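Local structure of methylmalonyl-CoA carboxyltransferase 5S subunit (Propionibacterium freudenreichii subsp. shermanii, 1RQB) at residues A[54-59]-A[287-292]; A[252-257]-A[264-269]; A[26-31]-A[60-65]; A[37-42]-A[258-263]; A[43-48]-A[471-476]. The protein catalyses the transfer of a carboxyl group from the biotin of the 1.3S subunit to pyruvate, forming oxaloacetate, and binds one cobalt ion per subunit. One frame throughout, in Å; residues are numbered along the deposited sequence.

Contact 1: A[54-59]-A[287-292]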
# COMPACT_ATOMS: atom_id res chain seq x y z
N ALA A 54 0.66 12.57 23.59
CA ALA A 54 1.72 13.58 23.76
C ALA A 54 2.56 13.68 22.49
O ALA A 54 2.88 14.77 22.03
CB ALA A 54 2.61 13.21 24.96
N ASP A 55 2.91 12.54 21.90
CA ASP A 55 3.73 12.56 20.68
C ASP A 55 2.92 13.10 19.49
O ASP A 55 3.45 13.85 18.67
CB ASP A 55 4.27 11.17 20.37
CG ASP A 55 5.35 10.76 21.36
OD1 ASP A 55 6.26 11.59 21.62
OD2 ASP A 55 5.29 9.62 21.88
N ILE A 56 1.65 12.74 19.40
CA ILE A 56 0.81 13.23 18.30
C ILE A 56 0.72 14.76 18.39
O ILE A 56 0.85 15.46 17.38
CB ILE A 56 -0.62 12.62 18.39
CG1 ILE A 56 -0.55 11.15 17.96
CG2 ILE A 56 -1.60 13.40 17.50
CD1 ILE A 56 -1.86 10.37 18.10
N ASP A 57 0.54 15.26 19.61
CA ASP A 57 0.40 16.70 19.87
C ASP A 57 1.67 17.47 19.48
O ASP A 57 1.58 18.66 19.15
CB ASP A 57 0.12 16.94 21.37
CG ASP A 57 -0.10 18.41 21.70
OD1 ASP A 57 -1.17 18.96 21.37
OD2 ASP A 57 0.82 19.03 22.27
N ALA A 58 2.83 16.84 19.49
CA ALA A 58 4.07 17.57 19.17
C ALA A 58 4.62 17.18 17.79
O ALA A 58 5.72 17.61 17.43
CB ALA A 58 5.13 17.28 20.23
N ALA A 59 3.88 16.41 17.01
CA ALA A 59 4.40 15.95 15.71
C ALA A 59 4.37 17.04 14.64
O ALA A 59 5.15 16.99 13.70
CB ALA A 59 3.62 14.73 15.24
N HIS A 287 7.96 8.36 14.51
CA HIS A 287 8.50 7.02 14.79
C HIS A 287 7.92 6.49 16.10
O HIS A 287 7.59 5.31 16.21
CB HIS A 287 10.02 7.09 14.88
CG HIS A 287 10.67 5.77 15.14
ND1 HIS A 287 10.80 4.80 14.17
CD2 HIS A 287 11.21 5.25 16.27
CE1 HIS A 287 11.39 3.74 14.69
NE2 HIS A 287 11.64 3.98 15.96
N LYS A 288 7.79 7.36 17.10
CA LYS A 288 7.25 6.94 18.40
C LYS A 288 5.77 6.59 18.27
O LYS A 288 5.30 5.63 18.89
CB LYS A 288 7.41 8.06 19.45
CG LYS A 288 8.84 8.45 19.75
CD LYS A 288 8.87 9.52 20.84
CE LYS A 288 10.28 10.02 21.11
NZ LYS A 288 11.23 8.91 21.41
N ILE A 289 5.03 7.36 17.50
CA ILE A 289 3.60 7.09 17.31
C ILE A 289 3.44 5.76 16.57
O ILE A 289 2.61 4.92 16.92
CB ILE A 289 2.94 8.23 16.50
CG1 ILE A 289 3.08 9.55 17.27
CG2 ILE A 289 1.46 7.92 16.23
CD1 ILE A 289 2.89 10.79 16.40
N ARG A 290 4.26 5.58 15.54
CA ARG A 290 4.20 4.35 14.73
C ARG A 290 4.42 3.12 15.62
O ARG A 290 3.65 2.16 15.56
CB ARG A 290 5.28 4.35 13.66
CG ARG A 290 5.22 3.11 12.79
CD ARG A 290 6.34 3.07 11.79
NE ARG A 290 7.62 2.80 12.41
CZ ARG A 290 8.12 1.57 12.56
NH1 ARG A 290 7.42 0.52 12.12
NH2 ARG A 290 9.31 1.39 13.12
N ASP A 291 5.48 3.15 16.42
CA ASP A 291 5.84 2.02 17.29
C ASP A 291 4.74 1.78 18.33
O ASP A 291 4.44 0.64 18.69
CB ASP A 291 7.19 2.30 17.98
CG ASP A 291 8.37 2.07 17.04
OD1 ASP A 291 8.13 1.66 15.88
OD2 ASP A 291 9.53 2.31 17.45
N HIS A 292 4.13 2.86 18.79
CA HIS A 292 3.05 2.72 19.78
C HIS A 292 1.92 1.87 19.20
O HIS A 292 1.47 0.90 19.81
CB HIS A 292 2.49 4.08 20.14
CG HIS A 292 1.33 4.00 21.09
ND1 HIS A 292 1.49 3.92 22.45
CD2 HIS A 292 -0.00 3.92 20.86
CE1 HIS A 292 0.31 3.78 23.03
NE2 HIS A 292 -0.61 3.77 22.08
O HOH W 1 3.67 7.67 21.08

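Contact 2: A[252-257]-A[264-269]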
# COMPACT_ATOMS: atom_id res chain seq x y z
N ALA A 252 -2.64 8.39 7.66
CA ALA A 252 -2.67 7.61 8.90
C ALA A 252 -1.26 7.09 9.19
O ALA A 252 -0.57 6.64 8.27
CB ALA A 252 -3.65 6.42 8.76
N ILE A 253 -0.85 7.11 10.46
CA ILE A 253 0.48 6.61 10.83
C ILE A 253 0.67 5.23 10.18
O ILE A 253 -0.25 4.42 10.14
CB ILE A 253 0.65 6.59 12.37
CG1 ILE A 253 2.15 6.65 12.74
CG2 ILE A 253 -0.04 5.38 12.96
CD1 ILE A 253 2.82 7.97 12.37
N SER A 254 1.89 4.96 9.70
CA SER A 254 2.18 3.77 8.89
C SER A 254 1.77 2.43 9.51
O SER A 254 1.41 1.52 8.76
CB SER A 254 3.66 3.75 8.47
OG SER A 254 4.53 3.59 9.57
N SER A 255 1.81 2.26 10.82
CA SER A 255 1.43 0.96 11.41
C SER A 255 -0.09 0.76 11.41
O SER A 255 -0.58 -0.31 11.75
CB SER A 255 1.98 0.84 12.83
OG SER A 255 1.74 2.02 13.58
N MSE A 256 -0.84 1.79 11.02
CA MSE A 256 -2.31 1.73 10.97
C MSE A 256 -2.77 2.30 9.63
O MSE A 256 -3.68 3.12 9.60
CB MSE A 256 -2.89 2.63 12.05
CG MSE A 256 -2.46 2.31 13.45
SE MSE A 256 -3.57 0.89 14.07
CE MSE A 256 -5.15 1.94 14.53
N SER A 257 -2.17 1.84 8.53
CA SER A 257 -2.48 2.40 7.20
C SER A 257 -2.67 1.30 6.15
O SER A 257 -2.48 0.11 6.42
CB SER A 257 -1.32 3.29 6.75
OG SER A 257 -0.17 2.51 6.48
N PRO A 264 -0.00 6.12 4.21
CA PRO A 264 0.87 6.33 5.37
C PRO A 264 1.46 7.74 5.54
O PRO A 264 2.04 8.30 4.62
CB PRO A 264 1.97 5.26 5.20
CG PRO A 264 1.50 4.40 4.04
CD PRO A 264 0.71 5.34 3.19
N THR A 265 1.31 8.27 6.75
CA THR A 265 1.79 9.62 7.08
C THR A 265 3.28 9.76 6.74
O THR A 265 3.69 10.68 6.04
CB THR A 265 1.59 9.90 8.59
OG1 THR A 265 0.19 9.88 8.88
CG2 THR A 265 2.20 11.26 8.98
N GLU A 266 4.10 8.84 7.24
CA GLU A 266 5.55 8.94 7.01
C GLU A 266 5.89 8.80 5.53
O GLU A 266 6.80 9.46 5.04
CB GLU A 266 6.29 7.89 7.82
CG GLU A 266 6.00 7.96 9.32
CD GLU A 266 5.03 6.87 9.75
OE1 GLU A 266 3.86 6.87 9.30
OE2 GLU A 266 5.45 6.00 10.54
N SER A 267 5.18 7.93 4.81
CA SER A 267 5.46 7.75 3.38
C SER A 267 5.14 9.04 2.62
O SER A 267 5.91 9.47 1.76
CB SER A 267 4.63 6.60 2.82
OG SER A 267 4.99 5.37 3.44
N VAL A 268 4.02 9.68 2.95
CA VAL A 268 3.64 10.93 2.28
C VAL A 268 4.66 12.02 2.60
O VAL A 268 5.04 12.80 1.73
CB VAL A 268 2.21 11.37 2.68
CG1 VAL A 268 1.93 12.78 2.21
CG2 VAL A 268 1.21 10.42 2.06
N ALA A 269 5.16 12.06 3.84
CA ALA A 269 6.14 13.10 4.17
C ALA A 269 7.47 12.83 3.45
O ALA A 269 8.08 13.74 2.90
CB ALA A 269 6.38 13.16 5.69

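Contact 3: A[26-31]-A[60-65]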
# COMPACT_ATOMS: atom_id res chain seq x y z
N GLY A 26 0.23 20.90 4.60
CA GLY A 26 -0.21 20.49 5.92
C GLY A 26 -0.67 19.04 5.91
O GLY A 26 -1.13 18.53 4.89
N ILE A 27 -0.57 18.38 7.06
CA ILE A 27 -0.98 16.97 7.18
C ILE A 27 -1.96 16.81 8.34
O ILE A 27 -1.72 17.31 9.44
CB ILE A 27 0.20 16.05 7.50
CG1 ILE A 27 1.22 16.07 6.35
CG2 ILE A 27 -0.31 14.62 7.80
CD1 ILE A 27 0.74 15.48 5.07
N THR A 28 -3.07 16.13 8.07
CA THR A 28 -4.05 15.82 9.12
C THR A 28 -3.91 14.33 9.45
O THR A 28 -3.94 13.49 8.55
CB THR A 28 -5.50 16.12 8.66
OG1 THR A 28 -5.73 17.53 8.73
CG2 THR A 28 -6.54 15.40 9.55
N GLU A 29 -3.71 14.01 10.73
CA GLU A 29 -3.54 12.62 11.18
C GLU A 29 -4.90 12.01 11.49
O GLU A 29 -5.73 12.61 12.18
CB GLU A 29 -2.63 12.58 12.41
CG GLU A 29 -2.37 11.18 12.98
CD GLU A 29 -1.77 10.20 11.97
OE1 GLU A 29 -0.71 10.48 11.36
OE2 GLU A 29 -2.38 9.13 11.79
N LEU A 30 -5.12 10.77 11.03
CA LEU A 30 -6.42 10.10 11.17
C LEU A 30 -6.37 8.88 12.10
O LEU A 30 -7.39 8.21 12.26
CB LEU A 30 -6.88 9.61 9.80
CG LEU A 30 -6.99 10.66 8.68
CD1 LEU A 30 -7.15 9.95 7.33
CD2 LEU A 30 -8.20 11.55 8.97
N VAL A 31 -5.23 8.59 12.70
CA VAL A 31 -5.11 7.37 13.51
C VAL A 31 -6.13 7.27 14.65
O VAL A 31 -6.57 6.17 14.98
CB VAL A 31 -3.67 7.18 14.10
CG1 VAL A 31 -3.38 8.25 15.16
CG2 VAL A 31 -3.54 5.78 14.73
N GLY A 60 3.47 18.02 14.77
CA GLY A 60 3.39 19.08 13.77
C GLY A 60 2.23 19.00 12.78
O GLY A 60 2.24 19.64 11.74
N TYR A 61 1.21 18.22 13.12
CA TYR A 61 0.05 18.05 12.22
C TYR A 61 -0.79 19.33 12.16
O TYR A 61 -0.86 20.09 13.12
CB TYR A 61 -0.85 16.94 12.75
CG TYR A 61 -0.22 15.57 12.75
CD1 TYR A 61 0.01 14.90 13.95
CD2 TYR A 61 0.07 14.92 11.56
CE1 TYR A 61 0.52 13.59 13.96
CE2 TYR A 61 0.57 13.61 11.55
CZ TYR A 61 0.78 12.95 12.76
OH TYR A 61 1.22 11.65 12.75
N TRP A 62 -1.45 19.55 11.03
CA TRP A 62 -2.34 20.71 10.88
C TRP A 62 -3.55 20.50 11.80
O TRP A 62 -4.01 21.42 12.47
CB TRP A 62 -2.82 20.84 9.43
CG TRP A 62 -3.70 22.05 9.24
CD1 TRP A 62 -3.31 23.36 9.21
CD2 TRP A 62 -5.13 22.06 9.21
NE1 TRP A 62 -4.41 24.19 9.17
CE2 TRP A 62 -5.54 23.42 9.17
CE3 TRP A 62 -6.11 21.06 9.23
CZ2 TRP A 62 -6.90 23.80 9.14
CZ3 TRP A 62 -7.46 21.43 9.20
CH2 TRP A 62 -7.84 22.79 9.16
N SER A 63 -4.05 19.27 11.83
CA SER A 63 -5.16 18.90 12.71
C SER A 63 -5.07 17.40 13.02
O SER A 63 -4.36 16.66 12.34
CB SER A 63 -6.54 19.21 12.08
OG SER A 63 -6.84 18.32 11.01
N VAL A 64 -5.78 17.00 14.06
CA VAL A 64 -5.83 15.60 14.51
C VAL A 64 -7.30 15.16 14.52
O VAL A 64 -8.09 15.64 15.33
CB VAL A 64 -5.25 15.48 15.93
CG1 VAL A 64 -5.34 14.03 16.42
CG2 VAL A 64 -3.78 15.96 15.92
N GLU A 65 -7.68 14.27 13.61
CA GLU A 65 -9.09 13.84 13.60
C GLU A 65 -9.26 12.86 14.77
O GLU A 65 -8.55 11.86 14.84
CB GLU A 65 -9.44 13.17 12.26
CG GLU A 65 -10.95 12.99 12.08
CD GLU A 65 -11.29 12.05 10.94
OE1 GLU A 65 -12.01 12.48 10.01
OE2 GLU A 65 -10.85 10.88 10.98
O HOH W 2 1.21 19.70 9.13
O HOH W 3 -5.97 11.13 14.66

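Contact 4: A[37-42]-A[258-263]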
# COMPACT_ATOMS: atom_id res chain seq x y z
N GLN A 37 -11.54 3.16 12.53
CA GLN A 37 -12.92 2.96 12.07
C GLN A 37 -12.88 2.12 10.79
O GLN A 37 -13.68 1.21 10.59
CB GLN A 37 -13.60 4.29 11.74
CG GLN A 37 -15.03 4.12 11.18
CD GLN A 37 -15.78 5.43 11.00
OE1 GLN A 37 -15.75 6.30 11.87
NE2 GLN A 37 -16.48 5.57 9.88
N SER A 38 -11.92 2.43 9.93
CA SER A 38 -11.80 1.78 8.61
C SER A 38 -11.08 0.44 8.69
O SER A 38 -11.37 -0.46 7.90
CB SER A 38 -11.02 2.70 7.66
OG SER A 38 -11.67 3.96 7.55
N LEU A 39 -10.15 0.28 9.63
CA LEU A 39 -9.37 -0.97 9.66
C LEU A 39 -9.82 -1.96 10.73
O LEU A 39 -9.59 -3.16 10.58
CB LEU A 39 -7.89 -0.64 9.86
CG LEU A 39 -7.23 0.07 8.67
CD1 LEU A 39 -5.87 0.59 9.05
CD2 LEU A 39 -7.15 -0.90 7.49
N MSE A 40 -10.44 -1.50 11.82
CA MSE A 40 -10.78 -2.47 12.87
C MSE A 40 -12.15 -2.19 13.50
O MSE A 40 -12.32 -2.27 14.72
CB MSE A 40 -9.66 -2.53 13.91
CG MSE A 40 -9.18 -1.22 14.46
SE MSE A 40 -7.24 -1.29 14.78
CE MSE A 40 -6.62 -0.90 13.01
N ALA A 41 -13.10 -1.86 12.64
CA ALA A 41 -14.51 -1.65 12.99
C ALA A 41 -14.71 -0.64 14.13
O ALA A 41 -15.60 -0.82 14.95
CB ALA A 41 -15.15 -3.01 13.36
N THR A 42 -13.87 0.39 14.19
CA THR A 42 -14.01 1.46 15.19
C THR A 42 -13.94 0.93 16.62
O THR A 42 -14.42 1.58 17.54
CB THR A 42 -15.40 2.18 15.05
OG1 THR A 42 -15.87 2.11 13.70
CG2 THR A 42 -15.28 3.63 15.46
N LEU A 258 -3.05 1.75 4.95
CA LEU A 258 -3.27 0.95 3.74
C LEU A 258 -4.57 0.13 3.80
O LEU A 258 -5.30 0.15 4.79
CB LEU A 258 -2.07 0.05 3.45
CG LEU A 258 -0.78 0.86 3.22
CD1 LEU A 258 0.35 -0.07 2.79
CD2 LEU A 258 -1.01 1.93 2.18
N GLY A 259 -4.85 -0.58 2.71
CA GLY A 259 -6.09 -1.34 2.65
C GLY A 259 -7.26 -0.37 2.61
O GLY A 259 -7.17 0.68 1.97
N PRO A 260 -8.37 -0.67 3.31
CA PRO A 260 -9.57 0.18 3.36
C PRO A 260 -9.29 1.45 4.18
O PRO A 260 -10.17 2.30 4.35
CB PRO A 260 -10.61 -0.69 4.06
CG PRO A 260 -10.04 -2.07 4.03
CD PRO A 260 -8.56 -1.90 4.09
N GLY A 261 -8.07 1.52 4.71
CA GLY A 261 -7.65 2.67 5.48
C GLY A 261 -7.10 3.78 4.59
O GLY A 261 -7.69 4.08 3.55
N HIS A 262 -5.95 4.33 4.96
CA HIS A 262 -5.41 5.50 4.26
C HIS A 262 -3.92 5.34 3.94
O HIS A 262 -3.27 4.39 4.36
CB HIS A 262 -5.60 6.73 5.15
CG HIS A 262 -6.97 6.79 5.78
ND1 HIS A 262 -7.29 6.08 6.92
CD2 HIS A 262 -8.10 7.42 5.39
CE1 HIS A 262 -8.57 6.27 7.21
NE2 HIS A 262 -9.08 7.08 6.29
N ASN A 263 -3.41 6.29 3.15
CA ASN A 263 -1.99 6.31 2.78
C ASN A 263 -1.21 6.69 4.04
O ASN A 263 -1.71 7.44 4.88
CB ASN A 263 -1.78 7.30 1.63
CG ASN A 263 -2.58 6.90 0.39
OD1 ASN A 263 -2.33 5.84 -0.19
ND2 ASN A 263 -3.56 7.71 0.02

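Contact 5: A[43-48]-A[471-476]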
# COMPACT_ATOMS: atom_id res chain seq x y z
N ARG A 43 -13.28 -0.21 16.84
CA ARG A 43 -13.24 -0.81 18.18
C ARG A 43 -12.08 -0.31 19.04
O ARG A 43 -11.95 -0.75 20.19
CB ARG A 43 -13.15 -2.33 18.07
CG ARG A 43 -14.38 -3.02 17.48
CD ARG A 43 -15.62 -2.71 18.29
NE ARG A 43 -16.66 -3.72 18.11
CZ ARG A 43 -17.43 -3.87 17.04
NH1 ARG A 43 -17.30 -3.07 15.99
NH2 ARG A 43 -18.33 -4.84 17.03
N MSE A 44 -11.25 0.59 18.55
CA MSE A 44 -10.08 1.04 19.33
C MSE A 44 -10.49 1.59 20.70
O MSE A 44 -11.27 2.54 20.80
CB MSE A 44 -9.29 2.11 18.60
CG MSE A 44 -8.15 2.61 19.44
SE MSE A 44 -6.59 1.56 19.08
CE MSE A 44 -6.01 2.61 17.68
N ALA A 45 -9.90 1.03 21.75
CA ALA A 45 -10.19 1.46 23.13
C ALA A 45 -9.34 2.68 23.48
O ALA A 45 -8.17 2.78 23.09
CB ALA A 45 -9.90 0.33 24.10
N MSE A 46 -9.92 3.60 24.25
CA MSE A 46 -9.23 4.83 24.66
C MSE A 46 -7.92 4.48 25.37
O MSE A 46 -6.91 5.15 25.17
CB MSE A 46 -10.14 5.65 25.58
CG MSE A 46 -9.54 7.00 25.95
SE MSE A 46 -9.17 8.06 24.32
CE MSE A 46 -9.44 9.83 25.08
N GLU A 47 -7.93 3.41 26.16
CA GLU A 47 -6.74 2.98 26.90
C GLU A 47 -5.57 2.71 25.95
O GLU A 47 -4.41 2.90 26.31
CB GLU A 47 -7.05 1.70 27.71
CG GLU A 47 -7.54 0.53 26.86
CD GLU A 47 -8.11 -0.63 27.67
OE1 GLU A 47 -9.05 -0.41 28.46
OE2 GLU A 47 -7.62 -1.78 27.50
N ASP A 48 -5.88 2.29 24.73
CA ASP A 48 -4.83 1.95 23.76
C ASP A 48 -4.39 3.16 22.94
O ASP A 48 -3.45 3.06 22.15
CB ASP A 48 -5.33 0.85 22.81
CG ASP A 48 -5.40 -0.53 23.48
OD1 ASP A 48 -4.54 -0.83 24.33
OD2 ASP A 48 -6.30 -1.34 23.15
N PRO A 471 -15.05 2.43 31.00
CA PRO A 471 -14.88 1.89 29.66
C PRO A 471 -14.17 0.53 29.63
O PRO A 471 -13.31 0.24 30.47
CB PRO A 471 -14.09 2.98 28.93
CG PRO A 471 -13.30 3.59 30.01
CD PRO A 471 -14.25 3.65 31.19
N HIS A 472 -14.56 -0.30 28.68
CA HIS A 472 -13.96 -1.63 28.53
C HIS A 472 -13.33 -1.74 27.14
O HIS A 472 -13.41 -0.82 26.33
CB HIS A 472 -15.02 -2.71 28.71
CG HIS A 472 -15.82 -2.57 29.97
ND1 HIS A 472 -15.23 -2.32 31.20
CD2 HIS A 472 -17.14 -2.68 30.20
CE1 HIS A 472 -16.17 -2.29 32.13
NE2 HIS A 472 -17.34 -2.50 31.55
N SER A 473 -12.68 -2.87 26.89
CA SER A 473 -12.05 -3.11 25.59
C SER A 473 -12.57 -4.44 25.05
O SER A 473 -12.86 -5.36 25.81
CB SER A 473 -10.53 -3.17 25.74
OG SER A 473 -9.93 -3.50 24.50
N VAL A 474 -12.73 -4.54 23.74
CA VAL A 474 -13.20 -5.80 23.15
C VAL A 474 -12.03 -6.46 22.40
O VAL A 474 -12.21 -7.43 21.67
CB VAL A 474 -14.37 -5.57 22.18
CG1 VAL A 474 -15.58 -5.10 22.96
CG2 VAL A 474 -13.99 -4.53 21.12
N ALA A 475 -10.85 -5.89 22.58
CA ALA A 475 -9.63 -6.40 21.93
C ALA A 475 -9.10 -7.59 22.74
O ALA A 475 -9.44 -7.75 23.91
CB ALA A 475 -8.56 -5.31 21.87
N LEU A 476 -8.28 -8.41 22.11
CA LEU A 476 -7.68 -9.55 22.81
C LEU A 476 -6.73 -9.01 23.88
O LEU A 476 -6.16 -7.93 23.72
CB LEU A 476 -6.88 -10.41 21.82
CG LEU A 476 -7.69 -10.96 20.64
CD1 LEU A 476 -6.75 -11.59 19.63
CD2 LEU A 476 -8.71 -11.98 21.14
O HOH W 4 -11.62 -2.28 22.43
O HOH W 5 -12.48 2.44 25.65
O HOH W 6 -7.42 -3.02 24.67

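Contact 1: A[54-59]-A[287-292]
Asp55 and Ile289 bring two helical segments closest, with their CA atoms 6.4 Å apart. The helical parts of 54-59 and 287-292 run roughly antiparallel, at 145°, and their axes approach to 9.3 Å. Ile289 carries the apolar side, its CG1 lying 3.7 Å from Asp55 CB. Ile289 CD1 touches the backbone at Ile56 and meets Ile56 CG1 at 3.8 Å, the two side chains crossing at about a right angle. On the more exposed side, the Asp55 side chain crosses that of Lys288, and OD1 sits 3.4 Å from the methylene CD. The Lys288 ammonium does not pair with Asp55: NZ is 5.7 Å from Asp55 OD1, which forms a salt bridge with Arg285. NZ has a long, weak ion pair with Asp284. A water is bonded to Asp55 OD2 at 2.7 Å and only weakly to Lys288 O. An alanine in place of Asp55 would keep CB against Ile289 but would probably leave Arg285 without its acidic mate and the water less firmly held. Both helices belong to the outer layer of the TIM barrel. Ile56 also packs on Val31 of helix 31-39, and the Ala59 backbone bonds to that of Asp282.

Contact 2: A[252-257]-A[264-269]
Ser254 holds the carboxylate of Glu266 with two donors. Its backbone N reaches OE1 of Glu266 at 2.8 Å, on the syn lone pair, with an N-H...O angle of 149°. Its hydroxyl OG donates to OE2 of Glu266, also at 2.8 Å, but comes from above the carboxylate plane. The Glu266 chain makes this possible by bending at chi2 (103°), which swings CD back toward the loop. The third bond joins the backbones: Thr265 N donates to Ala252 O at 2.9 Å, approaching from above the carbonyl plane. The same oxygen takes a CA-H contact from Pro264 CA at 3.3 Å. Thr265 OG1 turns to partners elsewhere, Thr251 and Glu29. Packing surrounds these bonds. Ile253 CD1 lies 3.4 Å from Glu266 OE1. Ser254 CB rests 4.0 Å from Pro264 CB. Ser257 OG, which donates to Ser254 O, approaches Pro264 CG at 3.5 Å. Pro264 holds the N-cap position of helix 265-271. Arg290 covers Ser254 and Glu266 from helix 283-296, and Val309 of the second subunit packs on Ser254 and Pro264. The buried carboxylate thus has a donor on each oxygen, which is consistent with an ionised Glu266. The bonds fasten the loop after strand 248-251 to the first turn of the helix that follows it.

Contact 3: A[26-31]-A[60-65]
Glu29 lies over one face of the Tyr61 ring, with CB 3.4 Å from the ring centroid and 10° off its normal, a CH-pi contact. CG is anti to the backbone N, and a bend at chi2 (57°) brings CD above the phenol end. The carboxylate is inclined 69° to the ring. Tyr61 OH gives Glu29 OE1 a weak hydrogen bond of 2.7 Å. OE1 also pairs with Thr265. Glu29 OE2 caps Val31 N at 3.0 Å, using its anti lone pair, and takes Ile253 N as well. Ile27 CG2 meets the same ring at its edge, 3.8 Å from Tyr61 CD2. A leucine in place of Tyr61 has neither the ring face nor the hydroxyl, and would probably leave Glu29 OE1 without this weak donor and its carboxylate freer to turn. Thr28 OG1 meets the Trp62 edge. Bonds Glu29 N to Ser63 O and Glu65 N to Glu29 O pair the strands in parallel. Glu65 OE2 forms a salt bridge with Arg33, a substrate-binding residue, and bonds to N of the cobalt ligand Asp34. Strand 23-29 lies between strands 63-68 and 248-251 of the TIM barrel. Helices 53-58 and 283-296 pack on Tyr61 through Ile56 and Leu286.

Contact 4: A[37-42]-A[258-263]
Leu39 and Ser38, in the last turn of helix 31-39, rest on the turn 258-261. The contact is made by packing alone, with no hydrogen bond between the two segments. Leu39 CD2 does most of the touching: it lies 3.4 Å from Leu258 O and 3.8 Å from Pro260 CD. Ser38 CB sits 3.4 Å from Pro260 O. Its hydroxyl OG comes 3.9 Å from His262 CE1, but its bond is elsewhere. OG is anti to the carbonyl carbon (chi1 -58°), beside the backbone N, and pairs with Asp34 O one turn back in the helix. The turn is type II' from Leu258 to Gly261, closed by Gly261 N to Leu258 O at 3.1 Å. Leu258 N also donates to His262 O at 2.7 Å. Glycines suit both places: a CB on Gly259 would clash with Pro260 CD, and one on Gly261 would crowd Leu39 CD1. Beyond this shell stands the cobalt site. Pro260 O is bonded to His228 ND1, and His262 NE2 to Asp34 OD1; Asp34 and His228 are both cobalt ligands. Gln37, a substrate-binding residue, holds Arg33 and Ala70 N through OE1. His262 lies about 4 Å from the cobalt ion at its nearest side-chain atom. Segment 258-263 is thus placed as a second shell to the metal, through Pro260 O and His262. Pro260 O would fix the rotation of the His228 ring, consistent with its other nitrogen facing the metal, while the bond from His262 would help hold the Asp34 carboxylate in place.

Contact 5: A[43-48]-A[471-476]
Arg43 and Val474 supply the main apolar touch. Val474 CG2 lies 3.7 Å from Arg43 CD and near the plane of the guanidinium, at its edge. Arg43 bends at chi2 (-59°), which folds CD toward the valine. Its charged end works elsewhere: NH1 bonds to Ala41 O, and the group makes a cation-pi contact with Phe78. Further along, Ala45 CB packs 3.9 Å from Ser473 OG, and Glu47 OE2 comes 3.7 Å from Ser473 CB. No direct hydrogen bond joins the two segments. Water does the polar work. One water donates to Arg43 O at 2.7 Å and accepts from Val474 N at 2.8 Å. A second accepts from Ser473 OG at 2.6 Å and donates to Glu47 OE2 and to Asp48 OD2. Asp48 is held further by Lys299 and Tyr300. A third water accepts from Met46 N and bonds only weakly to His472 O. Within 471-476, Ser473 OG accepts from Ala475 N at 3.2 Å, so the hydroxyl both closes a turn and feeds a water. This is an ST turn. It shapes a C-terminal loop of the carboxylase region that lies, across ordered water, on the TIM-barrel loop after helix 31-39.

From the N terminus, segment 26-31 opens contact 3, which closes first, at 60-65, and joins two adjacent barrel strands. Within that loop 37-42, 43-48 and 54-59 open contacts 4, 5 and 1, so contact 3 crosses all three. Contact 2 comes after contact 3 and closes a short loop between strand 248-251 and helix 265-271. Its loop contains 258-263, where contact 4 ends, so contacts 2 and 4 cross. Contact 1 closes at 287-292, crossing contact 4 and enclosing contact 2. Contact 5 closes last, at 471-476. It encloses contacts 1 and 2, crosses contact 4, and brings the C-terminal region onto the barrel.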